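Local coordinates for uncharacterized protein C22E12.03c (Schizosaccharomyces pombe, PDB 4QYT) that converts methylglyoxal to D-lactate in a single glutathione-independent step and takes part in protection against reactive oxygen species, at residues I76-G81 against L172-Q177; V7-A12 against S21-I26. All coordinates share one frame; numbering follows the deposited sequence. Where two conformers were deposited one is given.

Contact 1: residues I76-G81 against L172-Q177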
ATOM      1  N   ILE A  76       3.125 -20.083  -0.571  1.00  8.04           N
ATOM      2  CA  ILE A  76       2.534 -19.087  -1.461  1.00  8.12           C
ATOM      3  C   ILE A  76       3.692 -18.222  -1.968  1.00  7.42           C
ATOM      4  O   ILE A  76       4.524 -17.785  -1.190  1.00  8.34           O
ATOM      5  CB  ILE A  76       1.486 -18.214  -0.747  1.00  8.51           C
ATOM      6  CG1 ILE A  76       0.389 -19.057  -0.101  1.00  9.94           C
ATOM      7  CG2 ILE A  76       0.903 -17.174  -1.705  1.00  9.59           C
ATOM      8  CD1 ILE A  76      -0.769 -18.245   0.440  1.00 12.24           C
ATOM      9  N   ALA A  77       3.678 -17.985  -3.287  1.00  7.85           N
ATOM     10  CA  ALA A  77       4.632 -17.079  -3.925  1.00  7.50           C
ATOM     11  C   ALA A  77       3.866 -15.940  -4.556  1.00  7.52           C
ATOM     12  O   ALA A  77       2.969 -16.204  -5.350  1.00  8.41           O
ATOM     13  CB  ALA A  77       5.433 -17.812  -4.984  1.00  9.38           C
ATOM     14  N   ILE A  78       4.236 -14.712  -4.222  1.00  7.25           N
ATOM     15  CA  ILE A  78       3.539 -13.521  -4.737  1.00  7.76           C
ATOM     16  C   ILE A  78       4.543 -12.679  -5.523  1.00  7.85           C
ATOM     17  O   ILE A  78       5.619 -12.342  -5.043  1.00  8.52           O
ATOM     18  CB  ILE A  78       2.929 -12.696  -3.572  1.00  7.80           C
ATOM     19  CG1 ILE A  78       1.996 -13.561  -2.712  1.00  9.13           C
ATOM     20  CG2 ILE A  78       2.203 -11.465  -4.144  1.00  9.27           C
ATOM     21  CD1 ILE A  78       1.472 -12.857  -1.499  1.00  9.71           C
ATOM     22  N   ILE A  79       4.071 -12.254  -6.703  0.55  8.67           N
ATOM     23  CA  ILE A  79       4.847 -11.456  -7.628  0.55  9.60           C
ATOM     24  C   ILE A  79       4.081 -10.167  -7.848  0.55  9.40           C
ATOM     25  O   ILE A  79       3.000 -10.134  -8.483  0.55  9.33           O
ATOM     26  CB  ILE A  79       5.135 -12.169  -8.956  0.55 11.29           C
ATOM     27  CG1 ILE A  79       5.674 -13.561  -8.647  0.55 13.20           C
ATOM     28  CG2 ILE A  79       6.211 -11.386  -9.712  0.55 12.16           C
ATOM     29  CD1 ILE A  79       5.935 -14.429  -9.853  0.55 16.25           C
ATOM     30  N   PRO A  80       4.590  -9.090  -7.249  1.00  8.83           N
ATOM     31  CA  PRO A  80       3.956  -7.799  -7.456  1.00  8.88           C
ATOM     32  C   PRO A  80       4.439  -7.148  -8.761  1.00  9.52           C
ATOM     33  O   PRO A  80       5.365  -7.637  -9.417  1.00 11.43           O
ATOM     34  CB  PRO A  80       4.399  -7.013  -6.215  1.00  9.26           C
ATOM     35  CG  PRO A  80       5.776  -7.602  -5.903  1.00 10.19           C
ATOM     36  CD  PRO A  80       5.699  -9.033  -6.278  1.00  9.16           C
ATOM     37  N   GLY A  81       3.804  -6.011  -9.089  1.00 10.06           N
ATOM     38  CA  GLY A  81       4.127  -5.287 -10.304  1.00 11.35           C
ATOM     39  C   GLY A  81       4.982  -4.063 -10.082  1.00 10.28           C
ATOM     40  O   GLY A  81       5.849  -4.050  -9.218  1.00 10.80           O
ATOM     41  N   LEU A 172      -6.672 -10.230  -0.606  1.00  9.85           N
ATOM     42  CA  LEU A 172      -7.783 -10.940  -0.004  1.00 10.17           C
ATOM     43  C   LEU A 172      -8.055 -12.265  -0.727  1.00 10.21           C
ATOM     44  O   LEU A 172      -8.364 -13.282  -0.051  1.00 11.67           O
ATOM     45  CB  LEU A 172      -9.041 -10.075   0.026  1.00 10.35           C
ATOM     46  CG  LEU A 172      -9.073  -9.024   1.106  1.00 11.24           C
ATOM     47  CD1 LEU A 172     -10.178  -8.006   0.809  1.00 13.30           C
ATOM     48  CD2 LEU A 172      -9.230  -9.634   2.488  1.00 13.48           C
ATOM     49  N   LYS A 173      -8.009 -12.259  -2.053  0.78 11.18           N
ATOM     50  CA  LYS A 173      -8.258 -13.495  -2.804  0.78 11.40           C
ATOM     51  C   LYS A 173      -7.245 -14.573  -2.399  0.78 10.63           C
ATOM     52  O   LYS A 173      -7.600 -15.736  -2.184  0.78 11.89           O
ATOM     53  CB  LYS A 173      -8.237 -13.231  -4.312  0.78 12.14           C
ATOM     54  CG  LYS A 173      -8.798 -14.378  -5.142  0.78 15.05           C
ATOM     55  CD  LYS A 173     -10.313 -14.533  -5.012  0.78 16.92           C
ATOM     56  CE  LYS A 173     -10.841 -15.542  -6.010  0.78 21.01           C
ATOM     57  NZ  LYS A 173     -12.321 -15.636  -5.977  0.78 24.21           N
ATOM     58  N   LEU A 174      -5.972 -14.183  -2.271  1.00  9.91           N
ATOM     59  CA  LEU A 174      -4.946 -15.110  -1.800  1.00  9.86           C
ATOM     60  C   LEU A 174      -5.267 -15.636  -0.416  1.00 10.07           C
ATOM     61  O   LEU A 174      -5.262 -16.838  -0.166  1.00 11.81           O
ATOM     62  CB  LEU A 174      -3.581 -14.435  -1.848  1.00  9.75           C
ATOM     63  CG  LEU A 174      -3.006 -14.246  -3.257  1.00  9.72           C
ATOM     64  CD1 LEU A 174      -1.984 -13.120  -3.209  1.00 11.23           C
ATOM     65  CD2 LEU A 174      -2.390 -15.539  -3.757  1.00 10.88           C
ATOM     66  N   LEU A 175      -5.568 -14.736   0.506  1.00 10.68           N
ATOM     67  CA  LEU A 175      -5.886 -15.125   1.852  1.00 10.48           C
ATOM     68  C   LEU A 175      -7.078 -16.089   1.927  1.00 11.41           C
ATOM     69  O   LEU A 175      -7.069 -17.053   2.693  1.00 13.37           O
ATOM     70  CB  LEU A 175      -6.215 -13.873   2.702  1.00 11.12           C
ATOM     71  CG  LEU A 175      -6.543 -14.181   4.164  1.00 11.70           C
ATOM     72  CD1 LEU A 175      -5.380 -14.820   4.903  1.00 12.99           C
ATOM     73  CD2 LEU A 175      -7.034 -12.935   4.866  1.00 12.44           C
ATOM     74  N   GLU A 176      -8.076 -15.831   1.097  1.00 12.03           N
ATOM     75  CA  GLU A 176      -9.294 -16.631   1.077  1.00 13.26           C
ATOM     76  C   GLU A 176      -9.000 -18.086   0.765  1.00 14.45           C
ATOM     77  O   GLU A 176      -9.763 -18.967   1.193  1.00 16.97           O
ATOM     78  CB  GLU A 176     -10.261 -16.058   0.022  1.00 15.24           C
ATOM     79  CG  GLU A 176     -11.667 -16.607   0.178  1.00 20.67           C
ATOM     80  CD  GLU A 176     -12.663 -16.018  -0.791  1.00 25.43           C
ATOM     81  OE1 GLU A 176     -12.242 -15.312  -1.727  1.00 20.30           O
ATOM     82  OE2 GLU A 176     -13.876 -16.071  -0.459  1.00 37.23           O
ATOM     83  N   GLN A 177      -7.932 -18.371   0.023  1.00 13.94           N
ATOM     84  CA  GLN A 177      -7.625 -19.755  -0.323  1.00 14.43           C
ATOM     85  C   GLN A 177      -7.081 -20.558   0.837  1.00 15.17           C
ATOM     86  O   GLN A 177      -7.115 -21.786   0.787  1.00 18.58           O
ATOM     87  CB  GLN A 177      -6.623 -19.817  -1.482  1.00 14.89           C
ATOM     88  CG  GLN A 177      -6.985 -19.003  -2.707  1.00 14.75           C
ATOM     89  CD  GLN A 177      -8.460 -19.104  -3.084  1.00 16.68           C
ATOM     90  OE1 GLN A 177      -9.126 -18.082  -3.272  1.00 19.21           O
ATOM     91  NE2 GLN A 177      -8.907 -20.270  -3.391  1.00 18.06           N
TER
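One face of the central beta sheet meets helix 167-178 here, with Ile76 and Ile78 of strand 76-79 set against Leu174. Across the two segments the nearest CA atoms are those of Ile76 and Leu174, 8.5 Å apart, and aliphatic side chains make the contact. Leu174 divides its fork between the two isoleucines: CD1 lies 3.9 Å from Ile78 CD1, while CD2 stands 4.2 Å from Ile76 CG2. Ile78 also offers CG1, 4.0 Å from the same Leu174 CD1, so this methyl rests against both carbons of the longer isoleucine branch. That branch starts beside the backbone N (chi1 -56°) and runs on extended (chi2 175°), which carries CD1 out to the leucine. Strand alternation gives the layering of the DJ-1/PfpI alpha/beta sandwich: Ile76 and Ile78 face helix 167-178, whereas Ala77 and Ile79 pack on helix 93-102 across the sheet. Leu174 supplies 69 of the 132 Å² buried between the segments, and all three touching residues are buried. Beyond the strand, Gly81 N makes a weak hydrogen bond to OE1 of Glu19, the inferred active-site glutamate, whose side chain lies about 8 Å from that of Ile78.

Contact 2: residues V7-A12 against S21-I26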
ATOM      1  N   VAL A   7       4.354 -17.521   3.504  1.00  9.38           N
ATOM      2  CA  VAL A   7       4.262 -16.742   2.273  1.00  8.15           C
ATOM      3  C   VAL A   7       5.595 -16.079   1.949  1.00  7.43           C
ATOM      4  O   VAL A   7       6.258 -15.520   2.826  1.00  8.06           O
ATOM      5  CB  VAL A   7       3.151 -15.676   2.424  1.00  8.59           C
ATOM      6  CG1 VAL A   7       2.983 -14.862   1.154  1.00  9.51           C
ATOM      7  CG2 VAL A   7       1.835 -16.326   2.835  1.00 10.58           C
ATOM      8  N   CYS A   8       5.919 -16.094   0.654  1.00  7.29           N
ATOM      9  CA  CYS A   8       7.007 -15.294   0.097  1.00  6.93           C
ATOM     10  C   CYS A   8       6.428 -14.195  -0.781  1.00  7.21           C
ATOM     11  O   CYS A   8       5.735 -14.493  -1.768  1.00  8.18           O
ATOM     12  CB  CYS A   8       7.905 -16.165  -0.776  1.00  7.89           C
ATOM     13  SG  CYS A   8       9.106 -15.224  -1.724  1.00  8.43           S
ATOM     14  N   LEU A   9       6.731 -12.950  -0.430  1.00  6.91           N
ATOM     15  CA  LEU A   9       6.414 -11.807  -1.282  1.00  6.62           C
ATOM     16  C   LEU A   9       7.730 -11.392  -1.952  1.00  6.42           C
ATOM     17  O   LEU A   9       8.628 -10.852  -1.327  1.00  7.58           O
ATOM     18  CB  LEU A   9       5.818 -10.712  -0.404  1.00  7.12           C
ATOM     19  CG  LEU A   9       5.352  -9.453  -1.062  1.00 10.96           C
ATOM     20  CD1 LEU A   9       4.641  -9.565  -2.334  1.00 12.40           C
ATOM     21  CD2 LEU A   9       4.618  -8.572  -0.089  1.00 11.14           C
ATOM     22  N   PHE A  10       7.840 -11.734  -3.245  1.00  6.88           N
ATOM     23  CA  PHE A  10       9.029 -11.314  -3.984  1.00  6.84           C
ATOM     24  C   PHE A  10       9.030  -9.808  -4.138  1.00  7.44           C
ATOM     25  O   PHE A  10       7.993  -9.160  -4.274  1.00  8.87           O
ATOM     26  CB  PHE A  10       9.059 -11.979  -5.363  1.00  8.13           C
ATOM     27  CG  PHE A  10       9.472 -13.421  -5.356  1.00  8.06           C
ATOM     28  CD1 PHE A  10      10.769 -13.781  -5.023  1.00  8.44           C
ATOM     29  CD2 PHE A  10       8.609 -14.441  -5.743  1.00  8.90           C
ATOM     30  CE1 PHE A  10      11.183 -15.105  -5.081  1.00  9.56           C
ATOM     31  CE2 PHE A  10       9.038 -15.753  -5.817  1.00  9.46           C
ATOM     32  CZ  PHE A  10      10.321 -16.093  -5.492  1.00  9.19           C
ATOM     33  N   VAL A  11      10.238  -9.254  -4.251  0.70  7.41           N
ATOM     34  CA  VAL A  11      10.419  -7.819  -4.387  0.70  7.55           C
ATOM     35  C   VAL A  11      11.722  -7.582  -5.136  0.70  8.01           C
ATOM     36  O   VAL A  11      12.691  -8.317  -4.956  0.70  8.69           O
ATOM     37  CB  VAL A  11      10.364  -7.092  -3.025  0.70  7.83           C
ATOM     38  CG1 VAL A  11      11.559  -7.451  -2.139  0.70  6.59           C
ATOM     39  CG2 VAL A  11      10.204  -5.587  -3.144  0.70  8.04           C
ATOM     40  N   ALA A  12      11.748  -6.545  -5.963  1.00  8.92           N
ATOM     41  CA  ALA A  12      12.928  -6.177  -6.721  1.00  9.52           C
ATOM     42  C   ALA A  12      13.023  -4.654  -6.701  1.00  9.74           C
ATOM     43  O   ALA A  12      12.048  -3.960  -6.413  1.00  9.37           O
ATOM     44  CB  ALA A  12      12.780  -6.689  -8.151  1.00 10.95           C
ATOM     45  N   SER A  21       2.494  -3.574  -0.494  0.58  6.55           N
ATOM     46  CA  SER A  21       1.966  -3.379   0.862  0.58  6.62           C
ATOM     47  C   SER A  21       0.641  -4.076   1.132  0.58  6.29           C
ATOM     48  O   SER A  21       0.359  -4.428   2.272  0.58  7.13           O
ATOM     49  CB  SER A  21       1.851  -1.878   1.157  0.58  7.16           C
ATOM     50  OG  SER A  21       3.111  -1.224   1.057  0.58  7.56           O
ATOM     51  N   ALA A  22      -0.227  -4.186   0.128  1.00  7.19           N
ATOM     52  CA  ALA A  22      -1.535  -4.771   0.388  1.00  7.83           C
ATOM     53  C   ALA A  22      -1.446  -6.248   0.820  1.00  7.84           C
ATOM     54  O   ALA A  22      -1.902  -6.580   1.926  1.00  8.17           O
ATOM     55  CB  ALA A  22      -2.465  -4.558  -0.804  1.00  9.45           C
ATOM     56  N   PRO A  23      -0.872  -7.153   0.003  1.00  7.86           N
ATOM     57  CA  PRO A  23      -0.731  -8.530   0.482  1.00  8.58           C
ATOM     58  C   PRO A  23       0.084  -8.595   1.760  1.00  7.78           C
ATOM     59  O   PRO A  23      -0.201  -9.423   2.626  1.00  9.12           O
ATOM     60  CB  PRO A  23      -0.100  -9.262  -0.707  1.00  9.41           C
ATOM     61  CG  PRO A  23       0.540  -8.185  -1.558  1.00  9.94           C
ATOM     62  CD  PRO A  23      -0.374  -7.008  -1.378  1.00  8.55           C
ATOM     63  N   TRP A  24       1.137  -7.793   1.875  1.00  7.34           N
ATOM     64  CA  TRP A  24       1.959  -7.795   3.099  1.00  7.44           C
ATOM     65  C   TRP A  24       1.090  -7.556   4.333  1.00  7.47           C
ATOM     66  O   TRP A  24       1.090  -8.325   5.299  1.00  8.24           O
ATOM     67  CB  TRP A  24       3.036  -6.707   3.014  1.00  7.52           C
ATOM     68  CG  TRP A  24       3.928  -6.669   4.206  1.00  7.47           C
ATOM     69  CD1 TRP A  24       3.746  -5.880   5.298  1.00  9.46           C
ATOM     70  CD2 TRP A  24       5.046  -7.493   4.482  1.00  8.37           C
ATOM     71  NE1 TRP A  24       4.682  -6.155   6.234  1.00 10.49           N
ATOM     72  CE2 TRP A  24       5.515  -7.124   5.761  1.00 10.08           C
ATOM     73  CE3 TRP A  24       5.729  -8.488   3.774  1.00  9.66           C
ATOM     74  CZ2 TRP A  24       6.635  -7.712   6.343  1.00 12.80           C
ATOM     75  CZ3 TRP A  24       6.832  -9.077   4.382  1.00 11.99           C
ATOM     76  CH2 TRP A  24       7.262  -8.669   5.632  1.00 13.65           C
ATOM     77  N   GLY A  25       0.323  -6.471   4.300  1.00  7.32           N
ATOM     78  CA  GLY A  25      -0.471  -6.092   5.442  1.00  8.19           C
ATOM     79  C   GLY A  25      -1.609  -7.049   5.729  1.00  8.18           C
ATOM     80  O   GLY A  25      -1.995  -7.230   6.891  1.00  9.24           O
ATOM     81  N   ILE A  26      -2.155  -7.636   4.685  1.00  8.35           N
ATOM     82  CA  ILE A  26      -3.269  -8.605   4.849  1.00  8.38           C
ATOM     83  C   ILE A  26      -2.770  -9.879   5.512  1.00  8.52           C
ATOM     84  O   ILE A  26      -3.379 -10.362   6.471  1.00  9.59           O
ATOM     85  CB  ILE A  26      -3.962  -8.827   3.497  1.00  8.68           C
ATOM     86  CG1 ILE A  26      -4.743  -7.564   3.104  1.00  9.33           C
ATOM     87  CG2 ILE A  26      -4.899 -10.038   3.528  1.00  9.75           C
ATOM     88  CD1 ILE A  26      -5.168  -7.519   1.651  1.00 10.99           C
TER
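Strand 7-12 and residues 21-26 of helix 17-29 have their nearest CA atoms at Leu9 and Trp24, 7.4 Å apart. The helix keeps regular bonds on this turn, with Gly25 N 2.9 Å from Ser21 O and Ile26 N 3.0 Å from Ala22 O, but it is kinked at Pro23, where the ring nitrogen has no hydrogen to give to the preceding turn. Leu9 alone represents the strand. Its CG is anti to the backbone N (chi1 -177°), and the CD2 methyl is pushed out to the helix, 4.0 Å from Trp24 CB and 4.4 Å from Pro23 CG. The same methyl is also 4.0 Å from Trp24 CE3; it sits at the edge of the indole, near the ring plane, instead of over a face. Trp24 stands its indole roughly crosswise to the CA-CB-CG plane (chi2 -93°), presenting the CE3 corner to Leu9 while NE1, on the far edge, donates a hydrogen bond to Arg51 O of the second subunit. Ser21 OG and Ser21 OG of the second subunit form a further hydrogen bond, so this helix serves the dimer interface as well as the core. Within the beta-alpha-beta unit of strand 7-12, helix 17-29 and strand 34-39, Trp24 packs on Ile34; beyond it, Pro23 reaches Ile78 of strand 76-79, and Ala22 and Ile26 touch Met168 of helix 167-178.

In the fold
Contact 2 closes before contact 1 opens along the chain, yet their centres lie only about 8 Å apart. Strands 7-12 and 76-79 are parallel neighbours in the seven-stranded mixed sheet: Ile76 O and Cys8 N are 2.9 Å apart, as are Ile78 N and Cys8 O, both probable hydrogen bonds. Ile78 CG2 lies 3.6 Å from Leu9 CD1, joining the two apolar contacts on the same face of the sheet, and helices 17-29 and 167-178 pack side by side over it. Helix 17-29 also carries the inferred active-site Glu19, and strand 109-112, next to strand 76-79, leads to Cys114, found as a sulfinic acid. Both contacts thus lie in the core near the probable catalytic site: the side chains of Ile78 and Pro23 are about 8 and 6 Å from that of Glu19.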